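Local coordinates for protein Cbs-cp12 (Microcystis aeruginosa PCC 7806, PDB 5NMU) that probably takes part in the redox regulation of photosynthesis, as a hexameric fusion of a CBS-domain pair with a CP12 domain, at residues Ser121-Leu124 and Phe125-Phe129. Numbering follows the deposited sequence.
Sequences SDIL and FKSDF
The Phe125 ring fits between Ser121 and Leu124, beside the preceding turn of its own helix. With CG anti to its carbonyl carbon (chi1 -57°), the ring comes beside Ser121, where Phe125 CE2 approaches Ser121 CB at 4.1 Å. Its other flank meets Leu124: Phe125 CD1 is 3.8 Å from Leu124 CG, and Phe125 CE1 is 3.8 Å from Leu124 CD2. A nearly straight bond joins Phe125 N to Ser121 O at 2.8 Å. With an alanine at Phe125, Leu124 CD2 would probably lose its aromatic neighbour and a gap would be likely to open beside Met31 of the second subunit.

Asp122 and Lys126, one turn apart, run side by side. Their salt bridge joins Lys126 NZ to Asp122 OD1 at 2.8 Å, with the ammonium above the carboxylate plane. Thr12 also bonds OD1, and Ser119 N holds OD2, so both carboxylate oxygens are gripped. A water links Leu124 O and Ser127 O, and the Phe129 ring turns its edge to Leu124 O.

Helix 120-126 follows strand 113-119 in the second CBS domain. Ile123 and Ser127 touch helix 91-101, while Ile123, Leu124, Phe125 and Phe129 pack on the second subunit.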
loop_
_atom_site.group_PDB
_atom_site.type_symbol
_atom_site.label_atom_id
_atom_site.label_comp_id
_atom_site.label_asym_id
_atom_site.label_seq_id
_atom_site.Cartn_x
_atom_site.Cartn_y
_atom_site.Cartn_z
ATOM N N SER A 121 4.311 -4.656 21.361
ATOM C CA SER A 121 4.547 -5.616 22.437
ATOM C C SER A 121 4.168 -5.008 23.838
ATOM O O SER A 121 3.524 -5.661 24.641
ATOM C CB SER A 121 6.008 -6.070 22.461
ATOM O OG SER A 121 6.448 -6.490 21.181
ATOM N N ASP A 122 4.578 -3.762 24.090
ATOM C CA ASP A 122 4.202 -3.074 25.314
ATOM C C ASP A 122 2.699 -3.030 25.444
ATOM O O ASP A 122 2.184 -3.283 26.515
ATOM C CB ASP A 122 4.767 -1.671 25.385
ATOM C CG ASP A 122 6.265 -1.644 25.422
ATOM O OD1 ASP A 122 6.906 -2.388 26.205
ATOM O OD2 ASP A 122 6.800 -0.823 24.661
ATOM N N ILE A 123 1.996 -2.814 24.342
ATOM C CA ILE A 123 0.575 -2.820 24.396
ATOM C C ILE A 123 0.034 -4.234 24.671
ATOM O O ILE A 123 -0.822 -4.410 25.555
ATOM C CB ILE A 123 -0.063 -2.262 23.112
ATOM C CG1 ILE A 123 0.353 -0.800 22.927
ATOM C CG2 ILE A 123 -1.584 -2.345 23.198
ATOM C CD1 ILE A 123 0.004 -0.183 21.597
ATOM N N LEU A 124 0.509 -5.225 23.928
ATOM C CA LEU A 124 -0.001 -6.571 24.067
ATOM C C LEU A 124 0.183 -7.064 25.499
ATOM O O LEU A 124 -0.751 -7.617 26.090
ATOM C CB LEU A 124 0.696 -7.529 23.118
ATOM C CG LEU A 124 0.392 -9.032 23.256
ATOM C CD1 LEU A 124 -1.086 -9.263 23.102
ATOM C CD2 LEU A 124 1.132 -9.848 22.194
ATOM N N PHE A 125 1.370 -6.834 26.049
ATOM C CA PHE A 125 1.695 -7.361 27.342
ATOM C C PHE A 125 1.227 -6.538 28.530
ATOM O O PHE A 125 1.098 -7.079 29.595
ATOM C CB PHE A 125 3.200 -7.588 27.459
ATOM C CG PHE A 125 3.784 -8.480 26.414
ATOM C CD1 PHE A 125 3.067 -9.539 25.865
ATOM C CD2 PHE A 125 5.094 -8.305 26.039
ATOM C CE1 PHE A 125 3.660 -10.424 24.950
ATOM C CE2 PHE A 125 5.685 -9.146 25.115
ATOM C CZ PHE A 125 4.960 -10.205 24.559
ATOM N N LYS A 126 1.001 -5.245 28.387
ATOM C CA LYS A 126 0.737 -4.417 29.568
ATOM C C LYS A 126 -0.477 -3.518 29.474
ATOM O O LYS A 126 -0.804 -2.842 30.421
ATOM C CB LYS A 126 1.997 -3.576 29.881
ATOM C CG LYS A 126 3.188 -4.384 30.395
ATOM C CD LYS A 126 4.523 -3.594 30.443
ATOM C CE LYS A 126 5.236 -3.643 29.104
ATOM N NZ LYS A 126 6.272 -2.622 28.871
ATOM N N SER A 127 -1.162 -3.461 28.338
ATOM C CA SER A 127 -2.368 -2.661 28.265
ATOM C C SER A 127 -3.504 -3.438 28.934
ATOM O O SER A 127 -3.488 -4.682 29.013
ATOM C CB SER A 127 -2.705 -2.357 26.806
ATOM O OG SER A 127 -3.888 -1.660 26.668
ATOM N N ASP A 128 -4.495 -2.682 29.376
ATOM C CA ASP A 128 -5.721 -3.195 29.999
ATOM C C ASP A 128 -6.867 -3.398 28.978
ATOM O O ASP A 128 -8.050 -3.444 29.348
ATOM C CB ASP A 128 -6.153 -2.220 31.091
ATOM C CG ASP A 128 -6.450 -0.794 30.549
ATOM O OD1 ASP A 128 -6.278 -0.549 29.322
ATOM O OD2 ASP A 128 -6.851 0.085 31.343
ATOM N N PHE A 129 -6.517 -3.513 27.695
ATOM C CA PHE A 129 -7.488 -3.640 26.600
ATOM C C PHE A 129 -8.379 -4.878 26.722
ATOM O O PHE A 129 -9.495 -4.868 26.209
ATOM C CB PHE A 129 -6.802 -3.553 25.190
ATOM C CG PHE A 129 -6.086 -4.803 24.761
ATOM C CD1 PHE A 129 -4.829 -5.116 25.268
ATOM C CD2 PHE A 129 -6.672 -5.689 23.868
ATOM C CE1 PHE A 129 -4.144 -6.273 24.858
ATOM C CE2 PHE A 129 -5.978 -6.854 23.444
ATOM C CZ PHE A 129 -4.733 -7.156 23.978
HETATM O O HOH W 1 -2.066 -6.917 28.368
#